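Local atomic coordinates of Serine/threonine-protein kinase-like protein ACR4 (Arabidopsis thaliana, PDB entry 7A0J), a protein that acts as a homodimeric receptor kinase that, with the CLE40 peptide as ligand, controls formative cell divisions in plant meristems, this chain being its beta-propeller ectodomain. Residues Ser74-Met79 / Gly97-Cys102; Gly80-Met85 / Asp124-Asn129; Glu93-Asp98 / Glu148-Leu153. One frame throughout, in Å; residues are numbered along the deposited sequence. Where two conformers were deposited one is given.

Contact 1: residues Ser74-Met79 / Gly97-Cys102; sequences SAFIQM and GDYHLC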
loop_
_atom_site.group_PDB
_atom_site.type_symbol
_atom_site.label_atom_id
_atom_site.label_comp_id
_atom_site.label_asym_id
_atom_site.label_seq_id
_atom_site.Cartn_x
_atom_site.Cartn_y
_atom_site.Cartn_z
ATOM N N SER A 74 14.672 9.819 -4.216
ATOM C CA SER A 74 14.053 9.427 -5.508
ATOM C C SER A 74 14.298 10.529 -6.540
ATOM O O SER A 74 14.147 11.715 -6.187
ATOM C CB SER A 74 12.582 9.147 -5.341
ATOM O OG SER A 74 11.963 8.918 -6.600
ATOM N N ALA A 75 14.651 10.141 -7.769
ATOM C CA ALA A 75 14.888 11.051 -8.914
ATOM C C ALA A 75 13.554 11.459 -9.552
ATOM O O ALA A 75 13.581 12.332 -10.444
ATOM C CB ALA A 75 15.793 10.383 -9.920
ATOM N N PHE A 76 12.439 10.859 -9.117
ATOM C CA PHE A 76 11.099 10.987 -9.752
ATOM C C PHE A 76 10.130 11.772 -8.856
ATOM O O PHE A 76 9.237 12.432 -9.423
ATOM C CB PHE A 76 10.565 9.600 -10.115
ATOM C CG PHE A 76 11.393 8.879 -11.150
ATOM C CD1 PHE A 76 11.426 9.323 -12.464
ATOM C CD2 PHE A 76 12.154 7.771 -10.811
ATOM C CE1 PHE A 76 12.192 8.668 -13.417
ATOM C CE2 PHE A 76 12.916 7.115 -11.765
ATOM C CZ PHE A 76 12.935 7.564 -13.066
ATOM N N ILE A 77 10.277 11.707 -7.528
ATOM C CA ILE A 77 9.444 12.497 -6.567
ATOM C C ILE A 77 10.348 13.219 -5.562
ATOM O O ILE A 77 11.483 12.757 -5.330
ATOM C CB ILE A 77 8.401 11.623 -5.838
ATOM C CG1 ILE A 77 9.041 10.484 -5.038
ATOM C CG2 ILE A 77 7.344 11.104 -6.800
ATOM C CD1 ILE A 77 8.288 10.142 -3.775
ATOM N N GLN A 78 9.826 14.306 -4.985
ATOM C CA GLN A 78 10.487 15.100 -3.914
ATOM C C GLN A 78 10.129 14.485 -2.554
ATOM O O GLN A 78 9.021 13.922 -2.443
ATOM C CB GLN A 78 10.080 16.576 -3.999
ATOM C CG GLN A 78 8.589 16.848 -3.806
ATOM C CD GLN A 78 7.774 16.769 -5.075
ATOM O OE1 GLN A 78 8.299 16.598 -6.174
ATOM N NE2 GLN A 78 6.465 16.888 -4.930
ATOM N N MET A 79 11.036 14.595 -1.579
ATOM C CA MET A 79 10.846 14.079 -0.196
ATOM C C MET A 79 10.176 15.159 0.664
ATOM O O MET A 79 9.965 16.278 0.159
ATOM C CB MET A 79 12.188 13.669 0.417
ATOM C CG MET A 79 12.884 12.545 -0.337
ATOM S SD MET A 79 11.941 10.991 -0.350
ATOM C CE MET A 79 11.051 11.134 -1.899
ATOM N N GLY A 97 2.957 4.267 -5.480
ATOM C CA GLY A 97 3.376 3.353 -6.556
ATOM C C GLY A 97 4.889 3.258 -6.611
ATOM O O GLY A 97 5.530 3.466 -5.563
ATOM N N ASP A 98 5.448 2.964 -7.786
ATOM C CA ASP A 98 6.917 2.903 -8.009
ATOM C C ASP A 98 7.489 4.323 -7.945
ATOM O O ASP A 98 8.433 4.541 -7.159
ATOM C CB ASP A 98 7.252 2.222 -9.340
ATOM C CG ASP A 98 6.900 0.743 -9.386
ATOM O OD1 ASP A 98 6.670 0.157 -8.309
ATOM O OD2 ASP A 98 6.863 0.189 -10.500
ATOM N N TYR A 99 6.923 5.246 -8.731
ATOM C CA TYR A 99 7.467 6.608 -8.980
ATOM C C TYR A 99 6.374 7.671 -8.815
ATOM O O TYR A 99 6.504 8.750 -9.419
ATOM C CB TYR A 99 8.070 6.684 -10.386
ATOM C CG TYR A 99 8.936 5.509 -10.764
ATOM C CD1 TYR A 99 10.142 5.276 -10.120
ATOM C CD2 TYR A 99 8.556 4.630 -11.766
ATOM C CE1 TYR A 99 10.947 4.201 -10.462
ATOM C CE2 TYR A 99 9.349 3.548 -12.117
ATOM C CZ TYR A 99 10.549 3.333 -11.463
ATOM O OH TYR A 99 11.339 2.271 -11.800
ATOM N N HIS A 100 5.340 7.391 -8.016
ATOM C CA HIS A 100 4.216 8.333 -7.769
ATOM C C HIS A 100 3.624 8.105 -6.375
ATOM O O HIS A 100 3.735 6.982 -5.848
ATOM C CB HIS A 100 3.158 8.220 -8.880
ATOM C CG HIS A 100 2.075 7.234 -8.593
ATOM N ND1 HIS A 100 2.138 5.919 -9.010
ATOM C CD2 HIS A 100 0.911 7.362 -7.922
ATOM C CE1 HIS A 100 1.055 5.282 -8.613
ATOM N NE2 HIS A 100 0.289 6.143 -7.938
ATOM N N LEU A 101 3.015 9.155 -5.821
ATOM C CA LEU A 101 2.234 9.132 -4.558
ATOM C C LEU A 101 0.881 9.802 -4.815
ATOM O O LEU A 101 0.874 10.868 -5.456
ATOM C CB LEU A 101 3.023 9.878 -3.477
ATOM C CG LEU A 101 2.306 10.046 -2.139
ATOM C CD1 LEU A 101 2.128 8.702 -1.453
ATOM C CD2 LEU A 101 3.065 11.010 -1.239
ATOM N N CYS A 102 -0.213 9.192 -4.350
ATOM C CA CYS A 102 -1.587 9.766 -4.391
ATOM C C CYS A 102 -2.109 9.940 -2.963
ATOM O O CYS A 102 -1.869 9.043 -2.134
ATOM C CB CYS A 102 -2.544 8.892 -5.192
ATOM S SG CYS A 102 -2.189 8.874 -6.968
#

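Contact 2: residues Gly80-Met85 / Asp124-Asn129; sequences GVPQPM and DCWGYN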
loop_
_atom_site.group_PDB
_atom_site.type_symbol
_atom_site.label_atom_id
_atom_site.label_comp_id
_atom_site.label_asym_id
_atom_site.label_seq_id
_atom_site.Cartn_x
_atom_site.Cartn_y
_atom_site.Cartn_z
ATOM N N GLY A 80 9.841 14.822 1.913
ATOM C CA GLY A 80 9.056 15.675 2.823
ATOM C C GLY A 80 7.612 15.781 2.363
ATOM O O GLY A 80 7.140 14.846 1.688
ATOM N N VAL A 81 6.936 16.883 2.703
ATOM C CA VAL A 81 5.542 17.176 2.256
ATOM C C VAL A 81 5.607 17.580 0.785
ATOM O O VAL A 81 6.215 18.595 0.451
ATOM C CB VAL A 81 4.874 18.260 3.124
ATOM C CG1 VAL A 81 3.471 18.592 2.638
ATOM C CG2 VAL A 81 4.847 17.865 4.594
ATOM N N PRO A 82 4.988 16.804 -0.137
ATOM C CA PRO A 82 5.176 17.011 -1.573
ATOM C C PRO A 82 4.506 18.294 -2.083
ATOM O O PRO A 82 3.390 18.559 -1.685
ATOM C CB PRO A 82 4.509 15.778 -2.201
ATOM C CG PRO A 82 3.445 15.392 -1.198
ATOM C CD PRO A 82 4.066 15.694 0.150
ATOM N N GLN A 83 5.210 19.044 -2.939
ATOM C CA GLN A 83 4.693 20.242 -3.653
ATOM C C GLN A 83 4.281 19.828 -5.065
ATOM O O GLN A 83 4.882 18.921 -5.634
ATOM C CB GLN A 83 5.759 21.339 -3.692
ATOM C CG GLN A 83 6.034 21.980 -2.339
ATOM C CD GLN A 83 4.852 22.750 -1.800
ATOM O OE1 GLN A 83 4.079 23.342 -2.547
ATOM N NE2 GLN A 83 4.694 22.737 -0.487
ATOM N N PRO A 84 3.257 20.462 -5.687
ATOM C CA PRO A 84 2.472 21.529 -5.061
ATOM C C PRO A 84 1.557 21.032 -3.931
ATOM O O PRO A 84 0.926 20.005 -4.092
ATOM C CB PRO A 84 1.604 22.088 -6.203
ATOM C CG PRO A 84 2.194 21.502 -7.473
ATOM C CD PRO A 84 2.802 20.181 -7.054
ATOM N N MET A 85 1.512 21.775 -2.822
ATOM C CA MET A 85 0.644 21.499 -1.646
ATOM C C MET A 85 -0.071 22.793 -1.251
ATOM O O MET A 85 0.610 23.833 -1.144
ATOM C CB MET A 85 1.475 20.991 -0.462
ATOM C CG MET A 85 0.662 20.688 0.789
ATOM S SD MET A 85 -0.542 19.355 0.551
ATOM C CE MET A 85 0.544 17.939 0.383
ATOM N N ASP A 124 -5.268 13.964 -5.007
ATOM C CA ASP A 124 -4.027 14.639 -5.468
ATOM C C ASP A 124 -2.920 13.589 -5.603
ATOM O O ASP A 124 -2.716 12.824 -4.639
ATOM C CB ASP A 124 -3.597 15.740 -4.497
ATOM C CG ASP A 124 -4.652 16.809 -4.287
ATOM O OD1 ASP A 124 -5.210 17.278 -5.295
ATOM O OD2 ASP A 124 -4.909 17.155 -3.118
ATOM N N CYS A 125 -2.242 13.558 -6.752
ATOM C CA CYS A 125 -1.106 12.642 -7.032
ATOM C C CYS A 125 0.131 13.465 -7.413
ATOM O O CYS A 125 -0.036 14.527 -8.043
ATOM C CB CYS A 125 -1.472 11.629 -8.111
ATOM S SG CYS A 125 -2.930 10.639 -7.684
ATOM N N TRP A 126 1.315 12.989 -7.014
ATOM C CA TRP A 126 2.642 13.599 -7.300
ATOM C C TRP A 126 3.572 12.538 -7.897
ATOM O O TRP A 126 3.538 11.392 -7.410
ATOM C CB TRP A 126 3.258 14.182 -6.021
ATOM C CG TRP A 126 2.403 15.185 -5.311
ATOM C CD1 TRP A 126 2.430 16.541 -5.467
ATOM C CD2 TRP A 126 1.408 14.916 -4.307
ATOM N NE1 TRP A 126 1.516 17.130 -4.636
ATOM C CE2 TRP A 126 0.873 16.161 -3.914
ATOM C CE3 TRP A 126 0.914 13.751 -3.708
ATOM C CZ2 TRP A 126 -0.127 16.271 -2.949
ATOM C CZ3 TRP A 126 -0.074 13.859 -2.755
ATOM C CH2 TRP A 126 -0.585 15.104 -2.382
ATOM N N GLY A 127 4.379 12.914 -8.893
ATOM C CA GLY A 127 5.503 12.099 -9.394
ATOM C C GLY A 127 5.617 12.114 -10.906
ATOM O O GLY A 127 5.082 13.048 -11.531
ATOM N N TYR A 128 6.308 11.110 -11.460
ATOM C CA TYR A 128 6.597 10.942 -12.909
ATOM C C TYR A 128 5.283 10.765 -13.679
ATOM O O TYR A 128 4.622 9.719 -13.509
ATOM C CB TYR A 128 7.527 9.748 -13.136
ATOM N N ASN A 129 4.921 11.773 -14.482
ATOM C CA ASN A 129 3.774 11.756 -15.431
ATOM C C ASN A 129 2.463 11.506 -14.672
ATOM O O ASN A 129 1.574 10.841 -15.243
ATOM C CB ASN A 129 3.982 10.716 -16.535
#

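Contact 3: residues Glu93-Asp98 / Glu148-Leu153; sequences EVSAGD and EFNCAL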
loop_
_atom_site.group_PDB
_atom_site.type_symbol
_atom_site.label_atom_id
_atom_site.label_comp_id
_atom_site.label_asym_id
_atom_site.label_seq_id
_atom_site.Cartn_x
_atom_site.Cartn_y
_atom_site.Cartn_z
ATOM N N GLU A 93 -5.981 9.313 3.352
ATOM C CA GLU A 93 -5.147 8.156 2.927
ATOM C C GLU A 93 -4.023 8.627 2.001
ATOM O O GLU A 93 -4.169 9.694 1.377
ATOM C CB GLU A 93 -5.990 7.117 2.187
ATOM C CG GLU A 93 -7.143 6.564 3.004
ATOM C CD GLU A 93 -7.927 5.463 2.311
ATOM O OE1 GLU A 93 -7.339 4.761 1.463
ATOM O OE2 GLU A 93 -9.125 5.313 2.618
ATOM N N VAL A 94 -2.951 7.837 1.927
ATOM C CA VAL A 94 -1.848 7.973 0.931
ATOM C C VAL A 94 -1.546 6.578 0.379
ATOM O O VAL A 94 -1.578 5.614 1.164
ATOM C CB VAL A 94 -0.594 8.634 1.542
ATOM C CG1 VAL A 94 -0.844 10.095 1.885
ATOM C CG2 VAL A 94 -0.077 7.884 2.760
ATOM N N SER A 95 -1.287 6.481 -0.927
ATOM C CA SER A 95 -0.850 5.240 -1.616
ATOM C C SER A 95 0.314 5.575 -2.554
ATOM O O SER A 95 0.159 6.496 -3.380
ATOM C CB SER A 95 -1.992 4.592 -2.356
ATOM O OG SER A 95 -2.519 5.469 -3.338
ATOM N N ALA A 96 1.430 4.857 -2.411
ATOM C CA ALA A 96 2.679 5.053 -3.181
ATOM C C ALA A 96 2.836 3.917 -4.196
ATOM O O ALA A 96 2.819 2.744 -3.779
ATOM C CB ALA A 96 3.858 5.114 -2.241
ATOM N N GLY A 97 2.957 4.267 -5.480
ATOM C CA GLY A 97 3.376 3.353 -6.556
ATOM C C GLY A 97 4.889 3.258 -6.611
ATOM O O GLY A 97 5.530 3.466 -5.563
ATOM N N ASP A 98 5.448 2.964 -7.786
ATOM C CA ASP A 98 6.917 2.903 -8.009
ATOM C C ASP A 98 7.489 4.323 -7.945
ATOM O O ASP A 98 8.433 4.541 -7.159
ATOM C CB ASP A 98 7.252 2.222 -9.340
ATOM C CG ASP A 98 6.900 0.743 -9.386
ATOM O OD1 ASP A 98 6.670 0.157 -8.309
ATOM O OD2 ASP A 98 6.863 0.189 -10.500
ATOM N N GLU A 148 1.921 1.990 -12.780
ATOM C CA GLU A 148 1.532 3.047 -13.755
ATOM C C GLU A 148 0.038 3.378 -13.627
ATOM O O GLU A 148 -0.526 3.910 -14.602
ATOM C CB GLU A 148 1.866 2.592 -15.178
ATOM C CG GLU A 148 3.309 2.148 -15.351
ATOM C CD GLU A 148 3.686 1.732 -16.763
ATOM O OE1 GLU A 148 3.218 2.383 -17.719
ATOM O OE2 GLU A 148 4.451 0.755 -16.904
ATOM N N PHE A 149 -0.573 3.101 -12.468
ATOM C CA PHE A 149 -2.001 3.389 -12.170
ATOM C C PHE A 149 -2.210 3.474 -10.653
ATOM O O PHE A 149 -1.295 3.098 -9.892
ATOM C CB PHE A 149 -2.907 2.313 -12.778
ATOM C CG PHE A 149 -2.768 0.948 -12.152
ATOM C CD1 PHE A 149 -3.571 0.568 -11.088
ATOM C CD2 PHE A 149 -1.823 0.047 -12.619
ATOM C CE1 PHE A 149 -3.434 -0.685 -10.508
ATOM C CE2 PHE A 149 -1.690 -1.205 -12.040
ATOM C CZ PHE A 149 -2.496 -1.569 -10.986
ATOM N N ASN A 150 -3.390 3.948 -10.241
ATOM C CA ASN A 150 -3.853 3.976 -8.826
ATOM C C ASN A 150 -5.339 3.600 -8.796
ATOM O O ASN A 150 -6.068 4.001 -9.727
ATOM C CB ASN A 150 -3.587 5.337 -8.174
ATOM C CG ASN A 150 -3.336 5.245 -6.684
ATOM O OD1 ASN A 150 -4.239 4.930 -5.911
ATOM N ND2 ASN A 150 -2.113 5.524 -6.267
ATOM N N CYS A 151 -5.765 2.841 -7.782
ATOM C CA CYS A 151 -7.163 2.357 -7.622
ATOM C C CYS A 151 -7.739 2.834 -6.288
ATOM O O CYS A 151 -6.971 3.357 -5.459
ATOM C CB CYS A 151 -7.246 0.837 -7.702
ATOM S SG CYS A 151 -6.703 0.176 -9.297
ATOM N N ALA A 152 -9.051 2.658 -6.114
ATOM C CA ALA A 152 -9.818 2.989 -4.891
ATOM C C ALA A 152 -11.183 2.299 -4.956
ATOM O O ALA A 152 -11.608 1.925 -6.070
ATOM C CB ALA A 152 -9.961 4.485 -4.761
ATOM N N LEU A 153 -11.832 2.132 -3.800
ATOM C CA LEU A 153 -13.190 1.542 -3.680
ATOM C C LEU A 153 -14.214 2.671 -3.550
ATOM O O LEU A 153 -13.952 3.622 -2.790
ATOM C CB LEU A 153 -13.242 0.612 -2.464
ATOM C CG LEU A 153 -12.428 -0.674 -2.586
ATOM C CD1 LEU A 153 -12.498 -1.479 -1.296
ATOM C CD2 LEU A 153 -12.902 -1.509 -3.766
#

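Contact 1: residues Ser74-Met79 / Gly97-Cys102
F76 and Y99 lie side by side with their side chains pointing the same way, F76 from a loop and Y99 from the turn leading into strand 100-105. The two rings meet obliquely: their centroids are 4.6 Å apart and their planes are inclined at 56°. The closest approach is between F76 CD2 and Y99 CD1, at 3.3 Å, and the contact runs back to the roots of the side chains, where F76 CB and Y99 CB are 3.8 Å apart. In both residues CG stands beside the backbone N and anti to the carbonyl carbon (chi1 -64° in F76 and -45° in Y99), which lets the rings run out together from neighbouring backbones. D98 CB lies over one face of the Y99 ring, near its rim. On the more buried flank, the CG2 branch of I77 comes down on the backbone of Y99, 3.6 Å from Y99 O. The loop that presents F76 and I77 contains an ST turn, in which F76 N donates to S74 OG at 3.2 Å. Beyond these residues, I77 packs on F57 of strand 57-62 and F76 on Y128, while strand 100-105 runs between strands 91-96 and 120-127, so the contact seats the loop after strand 68-72 on the sheet that follows it.

Contact 2: residues Gly80-Met85 / Asp124-Asn129
P82 packs over one face of the W126 indole, joining a loop of the second repeat to the third repeat of this seven-repeat beta-propeller. Its CG makes a CH-pi contact with the six-membered ring, 3.7 Å from the centroid and only 11° off the ring normal, while P82 CB reaches W126 CG at 3.8 Å, over the five-membered part. The proline and indole cross at about a right angle. M85 arrives obliquely at the far end of the ring system: its CG is anti to the backbone N (chi1 180°), and two further bends bring CE to within 3.8 Å of W126 CZ2. P68 of strand 68-72 touches P82, M85 and W126 alike and so extends this apolar cluster. Nearer the pyrrole side, P84 CD lies 4.0 Å from W126 CD1, and the carbonyl of Q83 approaches the same carbon. At the polar edge, W126 NE1 donates to P84 O at 3.0 Å and 170°; the oxygen lies nearly in the indole plane, whereas the donor sits above the P84 carbonyl plane, tilted out of it. With a leucine in place of W126, the carbonyl of P84 would probably be left without its indole donor and P82 without the flat surface it rests on. P84 follows a cis peptide bond, and just beyond it M85 N donates to Q83 OE1 at 3.0 Å.

Contact 3: residues Glu93-Asp98 / Glu148-Leu153
S95 and N150 face each other from strands 91-96 and 150-154, which belong to neighbouring sheets and run in roughly opposite directions, with S95 CA and N150 CA 7.9 Å apart. The side chains bridge this gap. Each points toward the other strand, and S95 OG, held between the backbone N and the carbonyl carbon of its own residue (chi1 60°), sits almost evenly before the two end atoms of the amide, 3.0 Å from N150 ND2 and 3.1 Å from N150 OD1 as modelled. The H100 imidazole also comes close to this amide. Both residues are buried, and the contact is small, with 88 Å² covered in all. L143 and A145 of strand 139-145 and C102 of strand 100-105 help to enclose the pair. Further along, the D98 carboxylate accepts from S147 OG, just ahead of 148-153, and is also hydrogen-bonded to Y11 OH; at the other end E93 uses both carboxylate oxygens on the backbone N atoms of S142 and L143. Between the two segments, then, a hydroxyl and an amide meet in a buried place with apolar L143 and A145 alongside, near enough that each could lessen the cost of burying the other.

All three contacts involve the antiparallel sheet of strands 91-96, 100-105, 120-127 and 132-136. Contacts 1 and 2 lie close together, centres about 8 Å apart, where the loop after strand 68-72 meets this sheet; the C102-C125 disulfide and the backbone pairing of L101 with W126 tie them directly. Contact 3 shares G97 and D98 with contact 1, its centre about 12 Å away, and faces the next sheet at strand 150-154; it lies about 13 Å from contact 2. Along the chain 74-79 and 80-85 come first, then overlapping 93-98 and 97-102, 124-129 and finally 148-153. The sheet is thereby joined to the repeat before it and the repeat after it, as successive propeller blades are.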